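Local coordinates for protein putative uronate isomerase (Thermotoga maritima, PDB 4NAR) that is of unproven function but may act as a lactate racemase-like isomerase, at residues V35-D38 / Y39-D43; V184-I188 / P189-G193; I203-A206 / S207-I210; R247-E250 / K251-L255; G288-K291 / L292-P295. All coordinates share one frame; numbering follows the deposited sequence.

Contact 1: V35-D38 / Y39-D43; sequences VHTD and YTRVD. With ACT (acetate ion), chain E; SO4 (sulfate ion), chain C.
Asp38 and Arg41 are the ends of a type I beta turn, closed by a bond from Arg41 N to Asp38 O of 2.9 Å with an N-H...O angle of 165°; the donor stands above the carbonyl plane. Within this turn the carboxylate of Asp38 lies alongside Thr40, both side chains pointing the same way. Its OD1 is the oxygen turned to Thr40, though how closely the two approach is doubtful, while its OD2 is taken by His73 ND1. Thr37 meets the segment 39-43 with both branches of its side chain. Its OG1 donates to Asp43 OD2 over 2.8 Å, using the syn lone pair of that oxygen, and the second carboxylate oxygen, Asp43 OD1, is hydrogen-bonded to Thr45 OG1 at the start of helix 45-58. With chi1 of 61° the Thr37 hydroxyl sits between backbone N and carbonyl carbon, which leaves CG2 beside the backbone N and 3.7 Å from Arg41 NH1. The turn follows strand 31-36, an inner, parallel strand of the mixed sheet, and leads into helix 45-58, so it is the strand-to-helix loop of a beta-alpha unit. Arg41 crosses Thr37 at about a right angle, bends at chi2 (-80°) and carries its guanidinium to two anions, probably from the crystallisation liquor. Arg41 NH2 donates to acetate O over 2.6 Å and also to sulfate O1, where the modelled 2.5 Å is doubtfully short; NE adds a weak bond to the same sulfate oxygen. His154 and Lys164 also bind the sulfate, and the backbone N of Gly150 and Gly161 the acetate, consistent with a pocket suited to anions.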
loop_
_atom_site.group_PDB
_atom_site.type_symbol
_atom_site.label_atom_id
_atom_site.label_comp_id
_atom_site.label_asym_id
_atom_site.label_seq_id
_atom_site.Cartn_x
_atom_site.Cartn_y
_atom_site.Cartn_z
ATOM N N VAL A 35 -5.024 7.536 -13.139
ATOM C CA VAL A 35 -5.143 6.687 -11.961
ATOM C C VAL A 35 -4.070 7.130 -10.952
ATOM O O VAL A 35 -2.879 7.217 -11.299
ATOM C CB VAL A 35 -4.999 5.181 -12.342
ATOM C CG1 VAL A 35 -5.113 4.298 -11.111
ATOM C CG2 VAL A 35 -6.067 4.777 -13.375
ATOM N N HIS A 36 -4.492 7.430 -9.719
ATOM C CA HIS A 36 -3.609 8.030 -8.715
ATOM C C HIS A 36 -3.750 7.351 -7.355
ATOM O O HIS A 36 -4.719 6.621 -7.111
ATOM C CB HIS A 36 -3.915 9.532 -8.549
ATOM C CG HIS A 36 -5.356 9.818 -8.212
ATOM N ND1 HIS A 36 -5.829 9.838 -6.920
ATOM C CD2 HIS A 36 -6.419 10.078 -9.015
ATOM C CE1 HIS A 36 -7.131 10.095 -6.937
ATOM N NE2 HIS A 36 -7.509 10.246 -8.190
ATOM N N THR A 37 -2.779 7.621 -6.477
ATOM C CA THR A 37 -2.786 7.142 -5.096
ATOM C C THR A 37 -3.828 7.915 -4.282
ATOM O O THR A 37 -4.364 8.946 -4.743
ATOM C CB THR A 37 -1.383 7.309 -4.442
ATOM O OG1 THR A 37 -1.019 8.699 -4.413
ATOM C CG2 THR A 37 -0.315 6.531 -5.226
ATOM N N ASP A 38 -4.116 7.438 -3.070
ATOM C CA ASP A 38 -5.179 8.062 -2.272
ATOM C C ASP A 38 -4.605 8.898 -1.119
ATOM O O ASP A 38 -3.379 9.071 -1.033
ATOM C CB ASP A 38 -6.200 7.027 -1.776
ATOM C CG ASP A 38 -5.586 6.004 -0.828
ATOM O OD1 ASP A 38 -4.348 6.077 -0.629
ATOM O OD2 ASP A 38 -6.328 5.128 -0.296
ATOM N N TYR A 39 -5.491 9.404 -0.249
ATOM C CA TYR A 39 -5.110 10.310 0.854
ATOM C C TYR A 39 -4.075 9.635 1.761
ATOM O O TYR A 39 -3.389 10.291 2.554
ATOM C CB TYR A 39 -6.349 10.699 1.686
ATOM C CG TYR A 39 -6.860 9.554 2.552
ATOM C CD1 TYR A 39 -7.709 8.582 2.025
ATOM C CD2 TYR A 39 -6.461 9.425 3.889
ATOM C CE1 TYR A 39 -8.154 7.525 2.798
ATOM C CE2 TYR A 39 -6.904 8.367 4.670
ATOM C CZ TYR A 39 -7.754 7.422 4.122
ATOM O OH TYR A 39 -8.200 6.357 4.889
ATOM N N THR A 40 -4.002 8.312 1.629
ATOM C CA THR A 40 -3.151 7.448 2.434
ATOM C C THR A 40 -1.676 7.583 2.025
ATOM O O THR A 40 -0.764 7.287 2.814
ATOM C CB THR A 40 -3.670 5.975 2.315
ATOM O OG1 THR A 40 -4.336 5.590 3.529
ATOM C CG2 THR A 40 -2.580 4.977 1.924
ATOM N N ARG A 41 -1.442 8.039 0.796
ATOM C CA ARG A 41 -0.076 8.214 0.292
ATOM C C ARG A 41 0.362 9.673 0.284
ATOM O O ARG A 41 -0.205 10.501 -0.442
ATOM C CB ARG A 41 0.056 7.650 -1.122
ATOM C CG ARG A 41 -0.194 6.155 -1.206
ATOM C CD ARG A 41 1.038 5.390 -0.767
ATOM N NE ARG A 41 0.905 3.978 -1.109
ATOM C CZ ARG A 41 1.250 3.447 -2.282
ATOM N NH1 ARG A 41 1.776 4.209 -3.246
ATOM N NH2 ARG A 41 1.074 2.140 -2.480
ATOM N N VAL A 42 1.368 9.986 1.094
ATOM C CA VAL A 42 1.969 11.317 1.061
ATOM C C VAL A 42 3.127 11.305 0.055
ATOM O O VAL A 42 4.180 10.693 0.298
ATOM C CB VAL A 42 2.427 11.771 2.475
ATOM C CG1 VAL A 42 2.771 13.272 2.491
ATOM C CG2 VAL A 42 1.324 11.472 3.493
ATOM N N ASP A 43 2.917 11.974 -1.079
ATOM C CA ASP A 43 3.862 11.948 -2.188
ATOM C C ASP A 43 3.765 13.254 -2.967
ATOM O O ASP A 43 3.128 14.205 -2.499
ATOM C CB ASP A 43 3.595 10.730 -3.098
ATOM C CG ASP A 43 2.143 10.674 -3.637
ATOM O OD1 ASP A 43 1.546 11.725 -4.013
ATOM O OD2 ASP A 43 1.595 9.543 -3.709
HETATM C C ACT E . 0.850 2.232 -5.411
HETATM O O ACT E . 1.483 1.276 -4.928
HETATM O OXT ACT E . 1.551 3.044 -6.041
HETATM C CH3 ACT E . -0.638 2.372 -5.229
HETATM S S SO4 C . -0.429 0.904 0.681
HETATM O O1 SO4 C . 0.370 0.722 -0.550
HETATM O O2 SO4 C . -1.688 1.599 0.351
HETATM O O3 SO4 C . -0.763 -0.377 1.326
HETATM O O4 SO4 C . 0.366 1.726 1.599
#

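Contact 2: V184-I188 / P189-G193; sequences VLMGI and PKLIG
Met186, a selenomethionine, reaches across the break between two helices to Lys190 and Leu191. From CB the chain runs out with CG opposite the backbone N (chi1 174°), and CG lands 3.9 Å from Lys190 CB. Farther along, SE rests against Leu191, 3.9 Å from CD1 and 4.0 Å from CB, before chi3 (-75°) bends the terminal methyl aside. Met186 crosses both partners at about a right angle. The backbone beneath it changes direction at Gly187, which leaves the helix with a positive phi of 94° and serves as the N-cap position of the next one. Its carbonyl O receives Leu191 N at 2.9 Å, with the donor in the carbonyl plane, and a weak bond from Lys190 N. A water joins the two helices as well, donating to Met186 O and accepting from Lys190 N. One residue on, Ile192 N bonds to Ile188 O at 2.9 Å, and the CG2 methyls of Ile188 and Ile192 pack at 4.0 Å. Gly187 thus ends helix 173-186 and caps the short helix 188-191, with Val184 and Ile188 lying against helix 347-357 and Gly193 backbone-bonded to Gly158.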
loop_
_atom_site.group_PDB
_atom_site.type_symbol
_atom_site.label_atom_id
_atom_site.label_comp_id
_atom_site.label_asym_id
_atom_site.label_seq_id
_atom_site.Cartn_x
_atom_site.Cartn_y
_atom_site.Cartn_z
ATOM N N VAL A 184 1.787 -13.431 3.117
ATOM C CA VAL A 184 1.910 -13.679 4.549
ATOM C C VAL A 184 2.494 -15.073 4.871
ATOM O O VAL A 184 3.118 -15.268 5.927
ATOM C CB VAL A 184 0.587 -13.412 5.313
ATOM C CG1 VAL A 184 -0.325 -14.654 5.269
ATOM C CG2 VAL A 184 0.889 -12.966 6.770
ATOM N N LEU A 185 2.316 -16.026 3.959
ATOM C CA LEU A 185 2.935 -17.337 4.123
ATOM C C LEU A 185 4.463 -17.216 4.107
ATOM O O LEU A 185 5.146 -17.837 4.922
ATOM C CB LEU A 185 2.449 -18.303 3.044
ATOM C CG LEU A 185 0.985 -18.753 3.147
ATOM C CD1 LEU A 185 0.668 -19.750 2.037
ATOM C CD2 LEU A 185 0.684 -19.361 4.526
HETATM N N MSE A 186 5.002 -16.414 3.188
HETATM C CA MSE A 186 6.418 -16.064 3.247
HETATM C C MSE A 186 6.690 -15.206 4.494
HETATM O O MSE A 186 7.636 -15.460 5.249
HETATM C CB MSE A 186 6.868 -15.338 1.968
HETATM C CG MSE A 186 8.302 -14.816 2.033
HETATM SE SE MSE A 186 9.059 -14.109 0.348
HETATM C CE MSE A 186 9.370 -15.820 -0.568
ATOM N N GLY A 187 5.864 -14.184 4.703
ATOM C CA GLY A 187 5.958 -13.403 5.918
ATOM C C GLY A 187 6.817 -12.161 5.781
ATOM O O GLY A 187 7.837 -12.170 5.091
ATOM N N ILE A 188 6.386 -11.094 6.451
ATOM C CA ILE A 188 7.069 -9.801 6.416
ATOM C C ILE A 188 8.595 -9.858 6.577
ATOM O O ILE A 188 9.310 -9.304 5.716
ATOM C CB ILE A 188 6.446 -8.805 7.433
ATOM C CG1 ILE A 188 5.032 -8.420 6.978
ATOM C CG2 ILE A 188 7.348 -7.580 7.633
ATOM C CD1 ILE A 188 4.283 -7.604 7.986
ATOM N N PRO A 189 9.097 -10.522 7.653
ATOM C CA PRO A 189 10.560 -10.501 7.852
ATOM C C PRO A 189 11.351 -10.903 6.602
ATOM O O PRO A 189 12.336 -10.235 6.295
ATOM C CB PRO A 189 10.792 -11.511 8.988
ATOM C CG PRO A 189 9.484 -11.487 9.766
ATOM C CD PRO A 189 8.407 -11.295 8.712
ATOM N N LYS A 190 10.916 -11.935 5.875
ATOM C CA LYS A 190 11.607 -12.323 4.641
ATOM C C LYS A 190 11.223 -11.435 3.452
ATOM O O LYS A 190 12.060 -11.116 2.595
ATOM C CB LYS A 190 11.314 -13.781 4.295
ATOM C CG LYS A 190 11.653 -14.754 5.404
ATOM C CD LYS A 190 12.704 -15.762 4.973
ATOM C CE LYS A 190 12.721 -16.973 5.919
ATOM N NZ LYS A 190 14.098 -17.558 6.055
ATOM N N LEU A 191 9.952 -11.039 3.402
ATOM C CA LEU A 191 9.384 -10.427 2.198
ATOM C C LEU A 191 9.672 -8.923 2.029
ATOM O O LEU A 191 10.121 -8.483 0.954
ATOM C CB LEU A 191 7.871 -10.703 2.120
ATOM C CG LEU A 191 7.159 -10.356 0.802
ATOM C CD1 LEU A 191 6.192 -11.470 0.381
ATOM C CD2 LEU A 191 6.426 -9.015 0.911
ATOM N N ILE A 192 9.412 -8.136 3.073
ATOM C CA ILE A 192 9.493 -6.677 2.940
ATOM C C ILE A 192 10.838 -6.203 2.352
ATOM O O ILE A 192 11.905 -6.738 2.695
ATOM C CB ILE A 192 9.179 -5.959 4.278
ATOM C CG1 ILE A 192 8.860 -4.480 4.036
ATOM C CG2 ILE A 192 10.313 -6.148 5.302
ATOM C CD1 ILE A 192 8.116 -3.811 5.204
ATOM N N GLY A 193 10.778 -5.241 1.427
ATOM C CA GLY A 193 11.984 -4.748 0.773
ATOM C C GLY A 193 12.703 -5.711 -0.181
ATOM O O GLY A 193 13.900 -5.553 -0.429
HETATM O O HOH W 1 9.138 -14.114 7.087
#

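Contact 3: I203-A206 / S207-I210; sequences INRA and SEMI
Two turns of helix 198-213 carry this contact, and its clearest feature is the double grip of Ser207 on the carbonyl of Ile203. Ser207 OG donates to Ile203 O over 2.6 Å, and Ser207 N donates to the same oxygen over 3.0 Å with an N-H...O angle of 148°. The two donors arrive from opposite faces of the carbonyl plane. Chi1 of -58° sets the hydroxyl beside its own backbone N and turns it back down the helix, so the polar group is satisfied within the helix although the residue is buried. The i to i+4 pattern continues with Glu208 N to Asn204 O at 3.2 Å, whereas Ile210 N reaches Ala206 O only weakly.

On the apolar side Ala206, Met209 and Ile210 pack on Ile132 of strand 130-135 and on residues of strand 107-113, while Tyr242 OH of helix 241-259 is hydrogen-bonded to Asn204 O and the tyrosine flanks Ser207. Met209, a selenomethionine, bends at chi3 (-73°) and lays its CE methyl over one face of the Arg205 guanidinium, 3.6 Å from NH1. Glu208 comes near the same group, with OE1 4.2 Å from Arg205 NH1. That oxygen lies far off the guanidinium plane, where no N-H can be directed to it, so the attraction there is one of charge alone and probably modest.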
loop_
_atom_site.group_PDB
_atom_site.type_symbol
_atom_site.label_atom_id
_atom_site.label_comp_id
_atom_site.label_asym_id
_atom_site.label_seq_id
_atom_site.Cartn_x
_atom_site.Cartn_y
_atom_site.Cartn_z
ATOM N N ILE A 203 0.700 -10.489 -9.026
ATOM C CA ILE A 203 0.335 -9.180 -9.542
ATOM C C ILE A 203 0.732 -9.034 -11.005
ATOM O O ILE A 203 -0.066 -8.548 -11.823
ATOM C CB ILE A 203 0.977 -8.047 -8.688
ATOM C CG1 ILE A 203 0.207 -7.887 -7.371
ATOM C CG2 ILE A 203 1.022 -6.717 -9.460
ATOM C CD1 ILE A 203 0.866 -6.920 -6.402
ATOM N N ASN A 204 1.961 -9.447 -11.330
ATOM C CA ASN A 204 2.465 -9.330 -12.697
ATOM C C ASN A 204 1.714 -10.253 -13.647
ATOM O O ASN A 204 1.377 -9.868 -14.773
ATOM C CB ASN A 204 3.958 -9.636 -12.766
ATOM C CG ASN A 204 4.820 -8.572 -12.074
ATOM O OD1 ASN A 204 4.324 -7.506 -11.646
ATOM N ND2 ASN A 204 6.129 -8.857 -11.976
ATOM N N ARG A 205 1.442 -11.471 -13.186
ATOM C CA ARG A 205 0.756 -12.459 -14.018
ATOM C C ARG A 205 -0.642 -11.978 -14.377
ATOM O O ARG A 205 -1.040 -12.017 -15.542
ATOM C CB ARG A 205 0.718 -13.825 -13.320
ATOM C CG ARG A 205 -0.110 -14.896 -14.033
ATOM C CD ARG A 205 0.377 -15.175 -15.452
ATOM N NE ARG A 205 -0.389 -16.246 -16.105
ATOM C CZ ARG A 205 -1.185 -16.063 -17.161
ATOM N NH1 ARG A 205 -1.318 -14.844 -17.699
ATOM N NH2 ARG A 205 -1.845 -17.096 -17.688
ATOM N N ALA A 206 -1.371 -11.479 -13.385
ATOM C CA ALA A 206 -2.722 -10.971 -13.606
ATOM C C ALA A 206 -2.746 -9.703 -14.488
ATOM O O ALA A 206 -3.630 -9.531 -15.348
ATOM C CB ALA A 206 -3.367 -10.707 -12.286
ATOM N N SER A 207 -1.763 -8.828 -14.287
ATOM C CA SER A 207 -1.721 -7.561 -15.008
ATOM C C SER A 207 -1.507 -7.757 -16.496
ATOM O O SER A 207 -1.930 -6.923 -17.301
ATOM C CB SER A 207 -0.630 -6.648 -14.456
ATOM O OG SER A 207 -0.863 -6.412 -13.082
ATOM N N GLU A 208 -0.827 -8.843 -16.855
ATOM C CA GLU A 208 -0.625 -9.177 -18.256
ATOM C C GLU A 208 -1.965 -9.247 -18.985
ATOM O O GLU A 208 -2.144 -8.645 -20.047
ATOM C CB GLU A 208 0.069 -10.521 -18.369
ATOM C CG GLU A 208 1.547 -10.412 -18.652
ATOM C CD GLU A 208 2.131 -11.734 -19.116
ATOM O OE1 GLU A 208 2.278 -12.661 -18.275
ATOM O OE2 GLU A 208 2.427 -11.844 -20.331
HETATM N N MSE A 209 -2.909 -9.976 -18.398
HETATM C CA MSE A 209 -4.229 -10.140 -19.003
HETATM C C MSE A 209 -4.991 -8.809 -19.056
HETATM O O MSE A 209 -5.803 -8.570 -19.959
HETATM C CB MSE A 209 -5.034 -11.186 -18.231
HETATM C CG MSE A 209 -4.867 -12.613 -18.741
HETATM SE SE MSE A 209 -5.720 -13.851 -17.490
HETATM C CE MSE A 209 -4.388 -13.734 -16.071
ATOM N N ILE A 210 -4.719 -7.951 -18.076
ATOM C CA ILE A 210 -5.332 -6.632 -18.015
ATOM C C ILE A 210 -4.807 -5.748 -19.142
ATOM O O ILE A 210 -5.597 -5.197 -19.918
ATOM C CB ILE A 210 -5.082 -5.966 -16.631
ATOM C CG1 ILE A 210 -5.792 -6.765 -15.533
ATOM C CG2 ILE A 210 -5.511 -4.490 -16.621
ATOM C CD1 ILE A 210 -5.557 -6.243 -14.136
#

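Contact 4: R247-E250 / K251-L255; sequences RAYE and KACEL
Tyr249 O accepts Cys253 N over 2.9 Å, and the Cys253 side chain turns back on the same residue. This lies within helix 241-259, where Lys251 N to Arg247 O (171° at the hydrogen) and Ala252 N to Ala248 O repeat the i to i+4 pattern. Cys253 SG lies over one face of the Tyr249 ring, 3.5 Å from its centroid and 23° off the ring normal, a sulfur-aromatic contact. In Tyr249 a chi1 of 170° turns the ring away from the backbone N and carries it forward along the helix to the sulfur. Its hydroxyl is held at the far end by Val195 O, and the ring pairs with Arg200 in a cation-pi contact while Cys253 covers a face. Phe159 of strand 158-159 touches both side chains. Ala248 and Ala252 face strand 217-227, which places the helix against the mixed sheet; on the solvent side the Lys251 chain bends at chi2 and passes Arg247 O, with CD 3.6 Å from it. Arg247 NE is salt-bridged to Asp239. Over the ring, the sulfur sits off centre toward the rim, 3.3 Å from both CE1 and CZ of Tyr249.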
loop_
_atom_site.group_PDB
_atom_site.type_symbol
_atom_site.label_atom_id
_atom_site.label_comp_id
_atom_site.label_asym_id
_atom_site.label_seq_id
_atom_site.Cartn_x
_atom_site.Cartn_y
_atom_site.Cartn_z
ATOM N N ARG A 247 9.983 -2.237 -15.924
ATOM C CA ARG A 247 11.259 -1.505 -15.933
ATOM C C ARG A 247 11.298 -0.368 -14.898
ATOM O O ARG A 247 12.228 -0.277 -14.089
ATOM C CB ARG A 247 11.536 -0.923 -17.323
ATOM C CG ARG A 247 11.879 -1.960 -18.404
ATOM C CD ARG A 247 12.325 -1.260 -19.696
ATOM N NE ARG A 247 11.221 -0.507 -20.290
ATOM C CZ ARG A 247 10.395 -1.006 -21.208
ATOM N NH1 ARG A 247 10.566 -2.248 -21.652
ATOM N NH2 ARG A 247 9.405 -0.265 -21.694
ATOM N N ALA A 248 10.283 0.496 -14.944
ATOM C CA ALA A 248 10.176 1.633 -14.028
ATOM C C ALA A 248 10.156 1.186 -12.568
ATOM O O ALA A 248 10.795 1.824 -11.710
ATOM C CB ALA A 248 8.939 2.486 -14.353
ATOM N N TYR A 249 9.443 0.089 -12.296
ATOM C CA TYR A 249 9.391 -0.511 -10.948
ATOM C C TYR A 249 10.751 -1.014 -10.465
ATOM O O TYR A 249 11.093 -0.856 -9.287
ATOM C CB TYR A 249 8.380 -1.671 -10.895
ATOM C CG TYR A 249 8.425 -2.519 -9.630
ATOM C CD1 TYR A 249 7.961 -2.024 -8.421
ATOM C CD2 TYR A 249 8.930 -3.811 -9.655
ATOM C CE1 TYR A 249 7.995 -2.793 -7.265
ATOM C CE2 TYR A 249 8.971 -4.597 -8.505
ATOM C CZ TYR A 249 8.500 -4.087 -7.313
ATOM O OH TYR A 249 8.539 -4.869 -6.169
ATOM N N GLU A 250 11.513 -1.641 -11.360
ATOM C CA GLU A 250 12.822 -2.180 -10.990
ATOM C C GLU A 250 13.824 -1.062 -10.696
ATOM O O GLU A 250 14.596 -1.127 -9.730
ATOM C CB GLU A 250 13.352 -3.128 -12.065
ATOM C CG GLU A 250 12.824 -4.532 -11.889
ATOM C CD GLU A 250 12.866 -5.360 -13.172
ATOM O OE1 GLU A 250 13.208 -4.806 -14.254
ATOM O OE2 GLU A 250 12.551 -6.574 -13.090
ATOM N N LYS A 251 13.803 -0.030 -11.529
ATOM C CA LYS A 251 14.632 1.128 -11.278
ATOM C C LYS A 251 14.220 1.766 -9.962
ATOM O O LYS A 251 15.082 2.102 -9.137
ATOM C CB LYS A 251 14.517 2.134 -12.418
ATOM C CG LYS A 251 15.679 2.060 -13.406
ATOM C CD LYS A 251 15.210 1.567 -14.787
ATOM C CE LYS A 251 16.144 2.036 -15.923
ATOM N NZ LYS A 251 15.525 1.823 -17.284
ATOM N N ALA A 252 12.910 1.931 -9.775
ATOM C CA ALA A 252 12.371 2.516 -8.551
ATOM C C ALA A 252 12.880 1.791 -7.309
ATOM O O ALA A 252 13.335 2.426 -6.356
ATOM C CB ALA A 252 10.854 2.493 -8.570
ATOM N N CYS A 253 12.805 0.462 -7.327
ATOM C CA CYS A 253 13.203 -0.344 -6.174
ATOM C C CYS A 253 14.690 -0.193 -5.814
ATOM O O CYS A 253 15.060 -0.197 -4.628
ATOM C CB CYS A 253 12.894 -1.817 -6.436
ATOM S SG CYS A 253 11.132 -2.212 -6.443
ATOM N N GLU A 254 15.532 -0.074 -6.840
ATOM C CA GLU A 254 16.962 0.129 -6.635
ATOM C C GLU A 254 17.240 1.449 -5.913
ATOM O O GLU A 254 18.089 1.503 -5.027
ATOM C CB GLU A 254 17.732 0.057 -7.957
ATOM C CG GLU A 254 19.243 0.118 -7.776
ATOM C CD GLU A 254 19.739 -0.747 -6.596
ATOM O OE1 GLU A 254 19.571 -1.993 -6.648
ATOM O OE2 GLU A 254 20.297 -0.181 -5.618
ATOM N N LEU A 255 16.503 2.503 -6.261
ATOM C CA LEU A 255 16.679 3.784 -5.585
ATOM C C LEU A 255 16.094 3.737 -4.175
ATOM O O LEU A 255 16.773 4.110 -3.199
ATOM C CB LEU A 255 16.073 4.945 -6.383
ATOM C CG LEU A 255 16.342 6.304 -5.709
ATOM C CD1 LEU A 255 17.848 6.524 -5.483
ATOM C CD2 LEU A 255 15.727 7.476 -6.476
#

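Contact 5: G288-K291 / L292-P295; sequences GSYK and LQRP
Gly288 O lies against a methyl of Leu292, 3.5 Å from CD1. Ser289 comes next and carries most of the polar contact. Its backbone O takes Leu292 N at 3.0 Å and 158°, with the donor well above the carbonyl plane, and its side-chain OG accepts from Gln293 NE2 over 2.8 Å. Gln293 reaches that hydroxyl because its chain runs out extended beyond CG (chi2 -175°), and it passes CG within 3.3 Å of Ser289 O on the way. Tyr290 O receives Gln293 N at 3.3 Å, closing a type I beta turn from Tyr290 to Gln293 where the chain leaves helix 287-290. The Tyr290 and Gln293 side chains lie side by side and point the same way, ring and amide planes 65° apart, with NE2 near the ring edge 4.1 Å from CD1. Lys291 O is bridged through one water to Arg294 N, while its NZ goes out to Gly416 O. Since Gln293 NE2 also donates to Asn355 O and Ser289 OG is bonded to Val356 O, the buried amide nitrogen has two acceptors, and the serine hydroxyl and the amide together tie this turn to helix 347-357.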
loop_
_atom_site.group_PDB
_atom_site.type_symbol
_atom_site.label_atom_id
_atom_site.label_comp_id
_atom_site.label_asym_id
_atom_site.label_seq_id
_atom_site.Cartn_x
_atom_site.Cartn_y
_atom_site.Cartn_z
ATOM N N GLY A 288 3.441 0.804 11.177
ATOM C CA GLY A 288 4.316 0.998 12.319
ATOM C C GLY A 288 4.921 -0.298 12.824
ATOM O O GLY A 288 6.104 -0.331 13.184
ATOM N N SER A 289 4.125 -1.365 12.857
ATOM C CA SER A 289 4.665 -2.674 13.218
ATOM C C SER A 289 5.499 -3.308 12.080
ATOM O O SER A 289 6.636 -3.765 12.314
ATOM C CB SER A 289 3.549 -3.614 13.667
ATOM O OG SER A 289 4.007 -4.957 13.757
ATOM N N TYR A 290 4.955 -3.321 10.855
ATOM C CA TYR A 290 5.629 -4.004 9.737
ATOM C C TYR A 290 7.059 -3.509 9.518
ATOM O O TYR A 290 7.956 -4.308 9.213
ATOM C CB TYR A 290 4.885 -3.839 8.407
ATOM C CG TYR A 290 3.383 -3.943 8.475
ATOM C CD1 TYR A 290 2.753 -4.873 9.300
ATOM C CD2 TYR A 290 2.585 -3.105 7.705
ATOM C CE1 TYR A 290 1.379 -4.960 9.349
ATOM C CE2 TYR A 290 1.199 -3.184 7.750
ATOM C CZ TYR A 290 0.601 -4.112 8.575
ATOM O OH TYR A 290 -0.777 -4.185 8.626
ATOM N N LYS A 291 7.273 -2.198 9.647
ATOM C CA LYS A 291 8.587 -1.624 9.328
ATOM C C LYS A 291 9.662 -1.985 10.347
ATOM O O LYS A 291 10.846 -1.713 10.125
ATOM C CB LYS A 291 8.522 -0.102 9.162
ATOM C CG LYS A 291 7.641 0.357 8.005
ATOM C CD LYS A 291 8.061 -0.298 6.703
ATOM C CE LYS A 291 7.958 0.679 5.536
ATOM N NZ LYS A 291 6.565 1.097 5.157
ATOM N N LEU A 292 9.252 -2.622 11.443
ATOM C CA LEU A 292 10.187 -2.990 12.498
ATOM C C LEU A 292 10.381 -4.508 12.637
ATOM O O LEU A 292 10.915 -4.975 13.645
ATOM C CB LEU A 292 9.727 -2.376 13.825
ATOM C CG LEU A 292 9.681 -0.831 13.829
ATOM C CD1 LEU A 292 9.021 -0.261 15.095
ATOM C CD2 LEU A 292 11.091 -0.228 13.613
ATOM N N GLN A 293 9.972 -5.276 11.628
ATOM C CA GLN A 293 9.944 -6.744 11.766
ATOM C C GLN A 293 11.069 -7.544 11.101
ATOM O O GLN A 293 11.056 -8.778 11.159
ATOM C CB GLN A 293 8.595 -7.305 11.308
ATOM C CG GLN A 293 7.448 -6.996 12.256
ATOM C CD GLN A 293 6.152 -7.674 11.833
ATOM O OE1 GLN A 293 6.155 -8.818 11.332
ATOM N NE2 GLN A 293 5.033 -6.962 12.014
ATOM N N ARG A 294 12.026 -6.874 10.459
ATOM C CA ARG A 294 13.249 -7.573 10.080
ATOM C C ARG A 294 13.879 -8.240 11.302
ATOM O O ARG A 294 13.770 -7.726 12.433
ATOM C CB ARG A 294 14.229 -6.652 9.360
ATOM C CG ARG A 294 13.861 -6.546 7.890
ATOM C CD ARG A 294 14.980 -6.042 7.023
ATOM N NE ARG A 294 14.611 -6.234 5.627
ATOM C CZ ARG A 294 15.170 -5.600 4.600
ATOM N NH1 ARG A 294 16.152 -4.726 4.807
ATOM N NH2 ARG A 294 14.735 -5.839 3.363
ATOM N N PRO A 295 14.497 -9.415 11.093
ATOM C CA PRO A 295 14.994 -10.160 12.255
ATOM C C PRO A 295 16.083 -9.371 12.977
ATOM O O PRO A 295 16.958 -8.780 12.314
ATOM C CB PRO A 295 15.564 -11.447 11.641
ATOM C CG PRO A 295 15.769 -11.154 10.194
ATOM C CD PRO A 295 14.735 -10.126 9.822
HETATM O O HOH W 2 12.386 -3.929 10.112
#

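The five contacts follow one another along the chain without overlap. Contact 1 runs from strand 31-36 of the mixed sheet into the loop after it, its centre about 9 Å from the centre of the chain; contact 4 sits on helix 241-259, which packs on strands 217-227 and 231-240 of that same sheet. Contacts 3 and 4 have nearest atoms about 6 Å apart, and their helices 198-213 and 241-259 touch. Only contacts 2 and 5 touch, their centres 10 Å apart: Ile192 O lies 3.0 Å from Arg294 NH2, a probable hydrogen bond, and Ile188 CD1 packs on Tyr290 CD1. Through this pair the chain around helix 188-191 meets the region of helix 287-290, both bordering helix 347-357.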